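Local coordinates for protein putative mandelate racemase (Bordetella bronchiseptica, PDB 3OZY) that is of unknown function but, as an enolase superfamily member with bound magnesium, probably acts on acid sugars by abstracting a proton beside a carboxylate, at residues 28-33 / 304-309; 59-64 / 104-109; 209-214 / 228-233; 292-297 / 322-327; 310-315 / 328-333. All coordinates share one frame; numbering follows the deposited sequence. Where two conformers were deposited one is given.

Interaction 1 of 5, residues 28-33 / 304-309; sequences GLKLNR and HTFNDI. With ACY (acetic acid), chain I.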
# COMPACT_ATOMS: atom_id res chain seq x y z
N GLY A 28 -12.61 -14.12 0.16
CA GLY A 28 -13.61 -14.18 -0.90
C GLY A 28 -13.76 -15.55 -1.54
O GLY A 28 -13.01 -16.48 -1.23
N LEU A 29 -14.73 -15.67 -2.43
CA LEU A 29 -14.99 -16.92 -3.16
C LEU A 29 -14.12 -16.98 -4.42
O LEU A 29 -14.19 -16.08 -5.25
CB LEU A 29 -16.47 -16.97 -3.55
CG LEU A 29 -16.91 -18.14 -4.43
CD1 LEU A 29 -16.86 -19.42 -3.63
CD2 LEU A 29 -18.33 -17.89 -4.98
N LYS A 30 -13.29 -18.01 -4.55
CA LYS A 30 -12.41 -18.10 -5.72
C LYS A 30 -13.21 -18.36 -6.99
O LYS A 30 -14.18 -19.13 -6.98
CB LYS A 30 -11.36 -19.18 -5.52
CG LYS A 30 -10.54 -18.98 -4.25
CD LYS A 30 -9.29 -19.84 -4.26
CE LYS A 30 -8.59 -19.78 -2.90
NZ LYS A 30 -8.25 -18.36 -2.55
N LEU A 31 -12.80 -17.71 -8.08
CA LEU A 31 -13.48 -17.81 -9.36
C LEU A 31 -12.57 -18.32 -10.48
O LEU A 31 -12.94 -19.21 -11.24
CB LEU A 31 -14.07 -16.44 -9.74
CG LEU A 31 -15.04 -15.83 -8.72
CD1 LEU A 31 -15.41 -14.39 -9.11
CD2 LEU A 31 -16.28 -16.70 -8.52
N ASN A 32 -11.37 -17.75 -10.57
CA ASN A 32 -10.36 -18.20 -11.53
C ASN A 32 -9.00 -18.03 -10.89
O ASN A 32 -8.77 -17.01 -10.26
CB ASN A 32 -10.42 -17.39 -12.83
CG ASN A 32 -11.72 -17.58 -13.58
OD1 ASN A 32 -11.89 -18.55 -14.33
ND2 ASN A 32 -12.65 -16.66 -13.38
N ARG A 33 -8.13 -19.02 -11.03
CA ARG A 33 -6.77 -18.88 -10.52
C ARG A 33 -5.92 -18.15 -11.56
O ARG A 33 -5.75 -18.61 -12.69
CB ARG A 33 -6.16 -20.24 -10.14
CG ARG A 33 -6.95 -20.99 -9.04
CD ARG A 33 -7.23 -20.13 -7.78
NE ARG A 33 -5.99 -19.71 -7.11
CZ ARG A 33 -5.34 -20.42 -6.21
NH1 ARG A 33 -5.78 -21.61 -5.81
NH2 ARG A 33 -4.22 -19.94 -5.68
N HIS A 304 3.88 -17.26 3.64
CA HIS A 304 2.76 -17.51 2.76
C HIS A 304 3.34 -17.78 1.36
O HIS A 304 4.32 -17.14 0.96
CB HIS A 304 1.87 -16.26 2.76
CG HIS A 304 0.81 -16.26 1.70
ND1 HIS A 304 1.05 -15.86 0.41
CD2 HIS A 304 -0.51 -16.56 1.76
CE1 HIS A 304 -0.06 -15.94 -0.29
NE2 HIS A 304 -1.03 -16.36 0.51
N THR A 305 2.75 -18.73 0.62
CA THR A 305 3.26 -19.10 -0.71
C THR A 305 2.15 -19.23 -1.76
O THR A 305 2.42 -19.57 -2.91
CB THR A 305 3.96 -20.45 -0.66
OG1 THR A 305 2.97 -21.46 -0.48
CG2 THR A 305 4.97 -20.51 0.47
N PHE A 306 0.91 -18.95 -1.36
CA PHE A 306 -0.28 -19.38 -2.09
C PHE A 306 -0.63 -18.44 -3.25
O PHE A 306 -1.14 -17.35 -3.04
CB PHE A 306 -1.43 -19.41 -1.07
CG PHE A 306 -2.68 -20.15 -1.51
CD1 PHE A 306 -2.91 -21.46 -1.09
CD2 PHE A 306 -3.67 -19.49 -2.22
CE1 PHE A 306 -4.09 -22.11 -1.42
CE2 PHE A 306 -4.84 -20.15 -2.56
CZ PHE A 306 -5.04 -21.47 -2.15
N ASN A 307 -0.32 -18.89 -4.48
CA ASN A 307 -0.89 -18.33 -5.71
C ASN A 307 -0.60 -19.20 -6.92
O ASN A 307 -1.50 -19.52 -7.69
CB ASN A 307 -0.43 -16.90 -6.01
CG ASN A 307 -1.30 -16.24 -7.07
OD1 ASN A 307 -2.44 -15.89 -6.80
ND2 ASN A 307 -0.78 -16.12 -8.29
N ASP A 308 0.66 -19.57 -7.11
CA ASP A 308 1.05 -20.35 -8.28
C ASP A 308 2.37 -21.07 -8.01
O ASP A 308 2.98 -20.88 -6.96
CB ASP A 308 1.16 -19.44 -9.51
CG ASP A 308 2.16 -18.31 -9.30
OD1 ASP A 308 3.36 -18.62 -9.23
OD2 ASP A 308 1.74 -17.14 -9.20
N ILE A 309 2.82 -21.90 -8.94
CA ILE A 309 3.99 -22.72 -8.68
C ILE A 309 5.28 -21.88 -8.58
O ILE A 309 6.25 -22.30 -7.96
CB ILE A 309 4.14 -23.86 -9.71
CG1 ILE A 309 5.08 -24.96 -9.19
CG2 ILE A 309 4.62 -23.31 -11.05
CD1 ILE A 309 4.55 -25.71 -8.00
C ACY I . -7.32 -17.49 0.56
O ACY I . -7.78 -17.44 1.71
OXT ACY I . -7.22 -18.54 -0.10
CH3 ACY I . -6.88 -16.22 -0.10
O HOH W 1 -3.85 -18.13 -8.52
O HOH W 2 -4.29 -17.06 -5.17
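The guanidinium of Arg33 and the ring of Phe306 lie with their planes only 11° apart, and Arg33 NH2 comes within 3.2 Å of Phe306 CE2, while NH1 passes near CE2 and CZ. At the edge of the same ring, close to its plane, Lys30 CE lies 3.8 Å from Phe306 CE2. Lys30 arrives from the direction opposite to Phe306, and its terminal bend (chi4 -57°) turns NZ onto an acetate, where Lys30 NZ donates to OXT at 2.7 Å. Two bends in the Arg33 chain, at chi2 and chi3, bring its guanidinium alongside the aromatic. Two waters extend the grip to Asn307: one accepts from Arg33 NH2 and donates to Asn307 OD1 at 2.7 Å, while the other lies 2.9 Å from the backbone O of Asn307 and takes a weak bond from Arg33 NE. The Asn307 amide is steadied through ND2, which gives a nearly straight bond (166°) to Asp308 OD2 and another to the backbone O of Gln34. Arg33 NH1 is held by a salt bridge to Asp331. The contact joins the N-terminal capping domain to the loop after strand 300-301 of the barrel, at the kind of interdomain cleft where this superfamily builds its active sites. The acetate, probably from the crystallisation liquor, is also bound by Tyr147, Ser25 and Lys173, which suggests a pocket suited to a carboxylate; the nearby cations of Lys30 and Lys173 would probably favour such an anion.

Interaction 2 of 5, residues 59-64 / 104-109; sequences AVLKRA and IAAMSG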
# COMPACT_ATOMS: atom_id res chain seq x y z
N ALA A 59 -4.43 -6.27 -14.74
CA ALA A 59 -4.07 -5.08 -15.51
C ALA A 59 -3.26 -4.11 -14.64
O ALA A 59 -2.29 -3.52 -15.12
CB ALA A 59 -5.31 -4.40 -16.07
N VAL A 60 -3.65 -3.95 -13.38
CA VAL A 60 -2.87 -3.13 -12.46
C VAL A 60 -1.44 -3.66 -12.35
O VAL A 60 -0.47 -2.91 -12.48
CB VAL A 60 -3.52 -3.05 -11.07
CG1 VAL A 60 -2.57 -2.43 -10.05
CG2 VAL A 60 -4.82 -2.27 -11.13
N LEU A 61 -1.29 -4.97 -12.13
CA LEU A 61 0.03 -5.57 -12.05
C LEU A 61 0.84 -5.39 -13.33
O LEU A 61 2.02 -5.04 -13.28
CB LEU A 61 -0.09 -7.05 -11.72
CG LEU A 61 -0.39 -7.44 -10.27
CD1 LEU A 61 -0.69 -8.92 -10.18
CD2 LEU A 61 0.76 -7.08 -9.34
N LYS A 62 0.21 -5.67 -14.46
CA LYS A 62 0.91 -5.58 -15.74
C LYS A 62 1.44 -4.17 -15.99
O LYS A 62 2.59 -3.99 -16.39
CB LYS A 62 -0.01 -6.02 -16.88
CG LYS A 62 0.63 -5.95 -18.26
CD LYS A 62 -0.36 -6.44 -19.32
CE LYS A 62 0.23 -6.45 -20.72
NZ LYS A 62 1.28 -7.48 -20.91
N ARG A 63 0.59 -3.18 -15.75
CA ARG A 63 0.98 -1.79 -15.92
C ARG A 63 2.11 -1.41 -14.96
O ARG A 63 3.09 -0.79 -15.36
CB ARG A 63 -0.23 -0.87 -15.69
CG ARG A 63 0.08 0.62 -15.75
CD ARG A 63 0.45 1.10 -17.15
NE ARG A 63 0.91 2.49 -17.05
CZ ARG A 63 1.36 3.22 -18.06
NH1 ARG A 63 1.41 2.72 -19.29
NH2 ARG A 63 1.76 4.46 -17.83
N ALA A 64 1.98 -1.77 -13.69
CA ALA A 64 3.02 -1.44 -12.72
C ALA A 64 4.35 -2.07 -13.11
O ALA A 64 5.40 -1.44 -13.01
CB ALA A 64 2.61 -1.90 -11.33
N ILE A 104 4.42 -3.07 -4.28
CA ILE A 104 5.42 -3.90 -3.62
C ILE A 104 5.34 -5.36 -4.11
O ILE A 104 6.37 -6.00 -4.32
CB ILE A 104 5.29 -3.82 -2.07
CG1 ILE A 104 5.38 -2.36 -1.59
CG2 ILE A 104 6.34 -4.71 -1.40
CD1 ILE A 104 6.78 -1.72 -1.74
N ALA A 105 4.12 -5.86 -4.31
CA ALA A 105 3.95 -7.18 -4.91
C ALA A 105 4.54 -7.20 -6.32
O ALA A 105 5.27 -8.11 -6.69
CB ALA A 105 2.47 -7.59 -4.91
N ALA A 106 4.24 -6.17 -7.11
CA ALA A 106 4.83 -6.04 -8.45
C ALA A 106 6.37 -6.10 -8.41
O ALA A 106 6.99 -6.83 -9.18
CB ALA A 106 4.34 -4.75 -9.13
N MET A 107 6.97 -5.34 -7.50
CA MET A 107 8.42 -5.35 -7.32
C MET A 107 8.91 -6.75 -7.01
O MET A 107 10.01 -7.16 -7.41
CB MET A 107 8.85 -4.48 -6.14
CG MET A 107 8.87 -3.00 -6.38
SD MET A 107 9.65 -2.19 -4.96
CE MET A 107 11.35 -2.74 -5.12
N SER A 108 8.11 -7.46 -6.22
CA SER A 108 8.47 -8.80 -5.78
C SER A 108 8.58 -9.77 -6.95
O SER A 108 9.51 -10.58 -7.00
CB SER A 108 7.42 -9.34 -4.81
OG SER A 108 7.27 -8.50 -3.68
N GLY A 109 7.64 -9.68 -7.88
CA GLY A 109 7.65 -10.52 -9.06
C GLY A 109 8.88 -10.27 -9.91
O GLY A 109 9.52 -11.20 -10.41
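The helical segments 59-64 and 104-109 come nearest at Leu61 and Ala106, whose CA atoms are 6.0 Å apart, an approach consistent with the alanines at the interface. Ala64 and Ala106 meet methyl to methyl, each bond from CA to CB pointing toward the partner helix, with 4.0 Å between Ala64 CB and Ala106 CB. Leu61 fills the adjoining position in another way. Its CB is not aimed at the neighbour, but a chi2 of 171° sends CD1 outward, anti to CA, and leaves CD2 as the branch that faces Ala106, 4.2 Å from the backbone N of Ala106 and 4.3 Å from Ala106 CB. The branch thus lies against both the main chain and the methyl of one residue. These are the first and third long helices of the N-terminal capping domain, which in the mandelate racemase and muconate lactonizing enzyme family pairs an antiparallel sheet with a helical bundle. The packing continues along helix 58-73, where Ile65 and Ile69 also touch Ala106, and Tyr56, from the loop before the helix, lies against Leu61. On helix 102-122 the hydroxyl of Ser108 turns back on its own helix: Ser108 OG donates to Ile104 O at 2.7 Å, with the donor tilted 31° from the carbonyl plane. Ser108 N reaches the same oxygen from the opposite face, so two donors grip one carbonyl. Helix 58-73 also faces the dimer partner, because Arg63 forms a salt bridge with Asp57 of the second subunit and packs on Ala59 of that chain.

Interaction 3 of 5, residues 209-214 / 228-233; sequences HDALAM and EPLSID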
# COMPACT_ATOMS: atom_id res chain seq x y z
N HIS A 209 -12.30 -9.71 20.66
CA HIS A 209 -12.95 -10.56 21.65
C HIS A 209 -13.30 -11.93 21.12
O HIS A 209 -13.07 -12.94 21.79
CB HIS A 209 -14.12 -9.82 22.29
CG HIS A 209 -13.67 -8.57 22.97
ND1 HIS A 209 -13.61 -7.36 22.32
CD2 HIS A 209 -13.12 -8.38 24.19
CE1 HIS A 209 -13.09 -6.46 23.14
NE2 HIS A 209 -12.79 -7.05 24.28
N ASP A 210 -13.82 -11.98 19.89
CA ASP A 210 -14.07 -13.26 19.26
C ASP A 210 -12.76 -14.01 19.01
O ASP A 210 -12.71 -15.23 19.10
CB ASP A 210 -14.82 -13.09 17.93
CG ASP A 210 -16.29 -12.73 18.13
OD1 ASP A 210 -16.86 -13.02 19.20
OD2 ASP A 210 -16.90 -12.17 17.19
N ALA A 211 -11.68 -13.28 18.70
CA ALA A 211 -10.38 -13.93 18.52
C ALA A 211 -9.86 -14.51 19.83
O ALA A 211 -9.29 -15.61 19.84
CB ALA A 211 -9.37 -12.96 17.90
N LEU A 212 -10.04 -13.80 20.94
CA LEU A 212 -9.67 -14.34 22.24
C LEU A 212 -10.47 -15.60 22.57
O LEU A 212 -9.92 -16.57 23.10
CB LEU A 212 -9.86 -13.28 23.33
CG LEU A 212 -8.80 -12.18 23.38
CD1 LEU A 212 -9.33 -10.96 24.12
CD2 LEU A 212 -7.51 -12.71 24.02
N ALA A 213 -11.76 -15.59 22.26
CA ALA A 213 -12.59 -16.77 22.51
C ALA A 213 -12.10 -17.92 21.65
O ALA A 213 -11.99 -19.06 22.12
CB ALA A 213 -14.05 -16.46 22.23
N MET A 214 -11.80 -17.64 20.39
CA MET A 214 -11.34 -18.72 19.52
C MET A 214 -9.98 -19.25 19.96
O MET A 214 -9.76 -20.46 19.95
CB MET A 214 -11.31 -18.28 18.06
CG MET A 214 -10.96 -19.44 17.15
SD MET A 214 -11.13 -19.06 15.40
CE MET A 214 -12.91 -18.98 15.23
N GLU A 228 -3.63 -14.63 10.54
CA GLU A 228 -4.51 -13.48 10.31
C GLU A 228 -5.75 -13.52 11.21
O GLU A 228 -6.88 -13.44 10.74
CB GLU A 228 -4.90 -13.33 8.83
CG GLU A 228 -3.73 -12.89 7.94
CD GLU A 228 -4.21 -12.29 6.64
OE1 GLU A 228 -5.26 -12.75 6.12
OE2 GLU A 228 -3.56 -11.36 6.12
N PRO A 229 -5.54 -13.61 12.52
CA PRO A 229 -6.70 -13.67 13.41
C PRO A 229 -7.52 -12.38 13.36
O PRO A 229 -8.74 -12.42 13.54
CB PRO A 229 -6.08 -13.83 14.79
CG PRO A 229 -4.70 -13.21 14.66
CD PRO A 229 -4.26 -13.61 13.27
N LEU A 230 -6.84 -11.25 13.11
CA LEU A 230 -7.45 -9.92 13.12
C LEU A 230 -7.05 -9.17 11.87
O LEU A 230 -6.16 -9.58 11.13
CB LEU A 230 -6.94 -9.11 14.32
CG LEU A 230 -7.08 -9.77 15.70
CD1 LEU A 230 -6.28 -9.01 16.74
CD2 LEU A 230 -8.55 -9.85 16.11
N SER A 231 -7.70 -8.03 11.65
CA SER A 231 -7.21 -7.06 10.69
C SER A 231 -5.70 -6.87 10.84
O SER A 231 -5.20 -6.69 11.96
CB SER A 231 -7.88 -5.71 10.95
OG SER A 231 -7.22 -4.69 10.21
N ILE A 232 -4.98 -6.89 9.72
CA ILE A 232 -3.54 -6.64 9.78
C ILE A 232 -3.22 -5.22 10.23
O ILE A 232 -2.07 -4.91 10.52
CB ILE A 232 -2.82 -6.92 8.43
CG1 ILE A 232 -2.87 -5.71 7.48
CG2 ILE A 232 -3.36 -8.19 7.78
CD1 ILE A 232 -4.23 -5.46 6.88
N ASP A 233 -4.24 -4.36 10.28
CA ASP A 233 -4.06 -2.99 10.74
C ASP A 233 -4.09 -2.85 12.25
O ASP A 233 -3.76 -1.78 12.78
CB ASP A 233 -5.11 -2.09 10.10
CG ASP A 233 -4.88 -1.90 8.62
OD1 ASP A 233 -3.70 -1.69 8.24
OD2 ASP A 233 -5.84 -1.97 7.84
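Ala211 presents its methyl to one branch of Leu230, with 3.7 Å between Ala211 CB and Leu230 CD2. The alanine points toward the loop from its helix, whereas Leu230 starts off to the flank and swings across: its CG stands anti to the carbonyl carbon (chi1 -54°), which brings CD2 to the alanine. The backbone just before the leucine closes the contact from another direction, Pro229 O lying 4.4 Å from Ala211 CB, and the CA atoms of Ala211 and Pro229 are 6.3 Å apart, consistent with the short alanine side chain. The touching surface is small, with its closest touch between apolar side chains. Farther along the loop, Ser231 OG accepts from the backbone N of Asp233 at 3.0 Å, an ST turn that shapes the chain ahead of the next helix. Asp233 in turn forms a salt bridge with Arg100 of the second subunit. Within the barrel, helix 208-220 precedes strand 225-227, and segment 228-233 is the loop that leaves this strand just after the magnesium ligand Glu227. His238 of helix 235-242 packs on both Pro229 and Leu230, with Leu241 against Pro229, so the loop is wedged between two successive outer helices.

Interaction 4 of 5, residues 292-297 / 322-327; sequences ASAASA and SPHPAM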
# COMPACT_ATOMS: atom_id res chain seq x y z
N ALA A 292 15.83 -13.22 8.30
CA ALA A 292 16.94 -12.94 9.21
C ALA A 292 16.48 -12.16 10.44
O ALA A 292 16.88 -12.48 11.57
CB ALA A 292 18.03 -12.17 8.49
N SER A 293 15.63 -11.16 10.22
CA SER A 293 15.14 -10.33 11.31
C SER A 293 14.26 -11.13 12.27
O SER A 293 14.27 -10.87 13.48
CB SER A 293 14.40 -9.11 10.77
OG SER A 293 15.25 -8.39 9.89
N ALA A 294 13.49 -12.08 11.75
CA ALA A 294 12.70 -12.96 12.60
C ALA A 294 13.63 -13.76 13.51
O ALA A 294 13.42 -13.85 14.72
CB ALA A 294 11.84 -13.89 11.77
N ALA A 295 14.68 -14.34 12.93
CA ALA A 295 15.60 -15.17 13.71
C ALA A 295 16.30 -14.35 14.80
O ALA A 295 16.47 -14.82 15.93
CB ALA A 295 16.62 -15.85 12.79
N SER A 296 16.71 -13.13 14.46
CA SER A 296 17.35 -12.26 15.44
C SER A 296 16.47 -12.03 16.66
O SER A 296 16.96 -11.94 17.78
CB SER A 296 17.69 -10.91 14.81
OG SER A 296 18.80 -11.05 13.96
N ALA A 297 15.16 -11.95 16.42
CA ALA A 297 14.20 -11.70 17.49
C ALA A 297 13.70 -12.97 18.16
O ALA A 297 12.80 -12.92 19.00
CB ALA A 297 13.02 -10.90 16.94
N SER A 322 16.94 -21.88 5.01
CA SER A 322 16.75 -21.21 6.30
C SER A 322 16.66 -22.17 7.49
O SER A 322 16.00 -23.20 7.41
CB SER A 322 15.49 -20.35 6.26
OG SER A 322 15.14 -19.93 7.57
N PRO A 323 17.31 -21.81 8.61
CA PRO A 323 17.24 -22.63 9.82
C PRO A 323 15.88 -22.56 10.54
O PRO A 323 15.69 -23.28 11.53
CB PRO A 323 18.32 -22.01 10.72
CG PRO A 323 18.39 -20.61 10.28
CD PRO A 323 18.24 -20.68 8.77
N HIS A 324 14.95 -21.75 10.07
CA HIS A 324 13.63 -21.73 10.71
C HIS A 324 12.97 -23.10 10.62
O HIS A 324 13.13 -23.80 9.63
CB HIS A 324 12.73 -20.70 10.06
CG HIS A 324 13.12 -19.29 10.37
ND1 HIS A 324 13.01 -18.76 11.64
CD2 HIS A 324 13.62 -18.31 9.58
CE1 HIS A 324 13.43 -17.50 11.62
NE2 HIS A 324 13.82 -17.21 10.39
N PRO A 325 12.18 -23.47 11.65
CA PRO A 325 11.44 -24.73 11.56
C PRO A 325 10.55 -24.70 10.33
O PRO A 325 9.90 -23.70 10.05
CB PRO A 325 10.56 -24.72 12.82
CG PRO A 325 11.11 -23.65 13.70
CD PRO A 325 11.78 -22.65 12.81
N ALA A 326 10.50 -25.80 9.60
CA ALA A 326 9.74 -25.83 8.36
C ALA A 326 8.25 -26.04 8.59
O ALA A 326 7.85 -26.95 9.32
CB ALA A 326 10.27 -26.92 7.43
N MET A 327 7.43 -25.19 7.97
CA MET A 327 5.98 -25.38 7.97
C MET A 327 5.53 -24.75 6.66
O MET A 327 5.00 -23.63 6.63
CB MET A 327 5.34 -24.72 9.20
CG MET A 327 3.83 -24.99 9.35
SD MET A 327 3.36 -26.73 9.32
CE MET A 327 3.94 -27.25 10.93
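His324 reaches from the alpha-to-beta loop of the barrel between helix 309-321 and strand 328-331 to the last turns of helix 284-296, where its CE1 corner meets two alanines in succession. The first shell is made by this one imidazole. Its CE1 lies 3.6 Å from the backbone N of Ala295, which sits at the ring edge and in its plane. The two methyls complete the seat: Ala295 CB is 3.8 Å from His324 CE1, and Ala294 CB, oblique to the ring, is 3.9 Å from the same carbon. Both alanines point toward the histidine, and, consistent with their small size, the ring lies against the helix. The imidazole is carried there by a chi1 of -72°, which sets CG beside the backbone N. Its polar end is engaged just upstream on the same helix, His324 NE2 being hydrogen-bonded to the backbone O of Ser291, so the ring is anchored as well as packed. Around this shell, Trp301 of strand 300-301 touches both Ala294 and His324, and His135 binds the carbonyl O of His324. The contact thereby ties the helix before strand 300-301 to the connection that leads from helix 309-321 into strand 328-331. At the start of that connection, in one of two conformers of Ser322, the backbone N of His324 donates to Ser322 OG in an ST turn, at 3.1 Å and a nearly straight 169°.

Interaction 5 of 5, residues 310-315 / 328-333; sequences ITVAAN and FEWDIT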
# COMPACT_ATOMS: atom_id res chain seq x y z
N ILE A 310 5.28 -20.71 -9.21
CA ILE A 310 6.44 -19.84 -9.12
C ILE A 310 6.54 -19.22 -7.73
O ILE A 310 7.62 -19.19 -7.13
CB ILE A 310 6.42 -18.74 -10.18
CG1 ILE A 310 6.41 -19.39 -11.57
CG2 ILE A 310 7.62 -17.79 -10.00
CD1 ILE A 310 6.64 -18.41 -12.70
N THR A 311 5.41 -18.77 -7.19
CA THR A 311 5.46 -18.22 -5.83
C THR A 311 5.85 -19.31 -4.84
O THR A 311 6.59 -19.07 -3.89
CB THR A 311 4.15 -17.48 -5.41
OG1 THR A 311 3.05 -18.39 -5.30
CG2 THR A 311 3.78 -16.41 -6.42
N VAL A 312 5.35 -20.52 -5.06
CA VAL A 312 5.76 -21.66 -4.24
C VAL A 312 7.27 -21.92 -4.36
O VAL A 312 7.98 -21.99 -3.35
CB VAL A 312 4.93 -22.91 -4.60
CG1 VAL A 312 5.55 -24.18 -4.00
CG2 VAL A 312 3.50 -22.71 -4.12
N ALA A 313 7.77 -22.07 -5.58
CA ALA A 313 9.18 -22.37 -5.78
C ALA A 313 10.10 -21.29 -5.21
O ALA A 313 11.11 -21.61 -4.59
CB ALA A 313 9.50 -22.61 -7.26
N ALA A 314 9.76 -20.02 -5.43
CA ALA A 314 10.61 -18.93 -4.97
C ALA A 314 10.77 -19.00 -3.46
O ALA A 314 11.89 -18.92 -2.94
CB ALA A 314 10.04 -17.58 -5.37
N ASN A 315 9.66 -19.14 -2.75
CA ASN A 315 9.73 -19.29 -1.29
C ASN A 315 10.46 -20.57 -0.86
O ASN A 315 11.19 -20.56 0.13
CB ASN A 315 8.34 -19.23 -0.66
CG ASN A 315 7.79 -17.83 -0.64
OD1 ASN A 315 8.27 -16.97 0.10
ND2 ASN A 315 6.78 -17.57 -1.47
N PHE A 328 5.79 -25.47 5.58
CA PHE A 328 5.81 -24.89 4.25
C PHE A 328 4.47 -25.00 3.55
O PHE A 328 3.98 -26.10 3.29
CB PHE A 328 6.89 -25.54 3.38
CG PHE A 328 7.02 -24.88 2.04
CD1 PHE A 328 7.64 -23.65 1.94
CD2 PHE A 328 6.48 -25.46 0.90
CE1 PHE A 328 7.75 -23.01 0.73
CE2 PHE A 328 6.59 -24.82 -0.32
CZ PHE A 328 7.22 -23.59 -0.41
N GLU A 329 3.87 -23.85 3.22
CA GLU A 329 2.54 -23.82 2.63
C GLU A 329 2.49 -24.42 1.23
O GLU A 329 3.23 -24.01 0.34
CB GLU A 329 2.00 -22.38 2.60
CG GLU A 329 0.59 -22.30 2.06
CD GLU A 329 -0.06 -20.94 2.25
OE1 GLU A 329 0.64 -19.90 2.20
OE2 GLU A 329 -1.29 -20.90 2.45
N TRP A 330 1.60 -25.40 1.04
CA TRP A 330 1.40 -26.01 -0.27
C TRP A 330 -0.08 -26.03 -0.65
O TRP A 330 -0.87 -26.79 -0.09
CB TRP A 330 1.99 -27.43 -0.34
CG TRP A 330 2.12 -27.86 -1.77
CD1 TRP A 330 1.11 -28.26 -2.60
CD2 TRP A 330 3.32 -27.88 -2.56
NE1 TRP A 330 1.61 -28.52 -3.86
CE2 TRP A 330 2.96 -28.31 -3.85
CE3 TRP A 330 4.66 -27.59 -2.28
CZ2 TRP A 330 3.90 -28.45 -4.88
CZ3 TRP A 330 5.59 -27.74 -3.30
CH2 TRP A 330 5.21 -28.15 -4.58
N ASP A 331 -0.44 -25.19 -1.62
CA ASP A 331 -1.80 -25.07 -2.15
C ASP A 331 -2.28 -26.41 -2.71
O ASP A 331 -1.72 -26.90 -3.70
CB ASP A 331 -1.76 -24.03 -3.28
CG ASP A 331 -3.10 -23.74 -3.94
OD1 ASP A 331 -4.11 -24.42 -3.68
OD2 ASP A 331 -3.12 -22.78 -4.76
N ILE A 332 -3.32 -26.98 -2.10
CA ILE A 332 -3.90 -28.25 -2.57
C ILE A 332 -5.27 -28.07 -3.22
O ILE A 332 -5.95 -29.05 -3.55
CB ILE A 332 -3.95 -29.35 -1.47
CG1 ILE A 332 -4.63 -28.88 -0.17
CG2 ILE A 332 -2.54 -29.85 -1.19
CD1 ILE A 332 -6.04 -28.34 -0.30
N THR A 333 -5.69 -26.82 -3.41
CA THR A 333 -6.97 -26.54 -4.05
C THR A 333 -6.83 -26.68 -5.57
O THR A 333 -5.73 -26.82 -6.09
CB THR A 333 -7.51 -25.13 -3.68
OG1 THR A 333 -6.73 -24.12 -4.33
CG2 THR A 333 -7.46 -24.92 -2.17
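Helix 309-321 and strand 328-331 are consecutive elements of the beta-alpha barrel, and this contact is the packing of the helix against the strand that follows it. Their short segments run nearly antiparallel, at 163°, with the axes 9.6 Å apart at closest approach. Val312 bridges the gap. Its CG1, anti to the backbone N (chi1 167°), stands over the face of the Trp330 six-membered ring in a CH-pi contact, 4.1 Å from the ring centroid and 28° off the normal. The same methyl lies 3.9 Å from Phe328 CE2, so one valine branch serves two aromatics. Phe328 meets the helix at its ring edge instead: Val312 O lies in the ring plane, 3.4 Å from Phe328 CZ. One turn further on, Asn315 CB is 4.1 Å from Phe328 CE1, while its amide turns elsewhere. Asn315 ND2 donates to Thr311 O at 2.9 Å, and Asn315 N reaches that oxygen from the opposite face of its plane; the amide is further held by Asp277 and Ala278. At the end of the strand, Asp331 OD1 takes both the backbone N and the hydroxyl of Thr333 in an Asx turn, in which Thr333 OG1 donates to the syn lone pair of Asp331 OD1 at 2.7 Å. Leu316 and Val319 of the same helix extend the seat of Phe328. On the sheet itself, strand 328-331 pairs in parallel with strand 139-146, which helps to close the barrel, while Ile310 faces Met35 and Leu37 on strand 32-42 of the N-terminal domain.

Overall arrangement
Interactions 1 and 5 form one continuous region, with centres 10 Å apart: Thr305 OG1 lies 2.7 Å from Glu329 O, and Phe306 CE1 is 3.2 Å from Asp331 CG. Interaction 1 brings the capping domain onto the barrel near a bound magnesium ion, about 7 Å from the Phe306 side chain. Interaction 3, in another part of the barrel, also approaches a bound magnesium, the Pro229 side chain lying about 9 Å from it. Interaction 4 adjoins interaction 5 in sequence, although their centres are 18 Å apart. Interaction 2 belongs to the capping domain, its centre 16 Å from that of interaction 1; like interaction 3, it touches the second subunit.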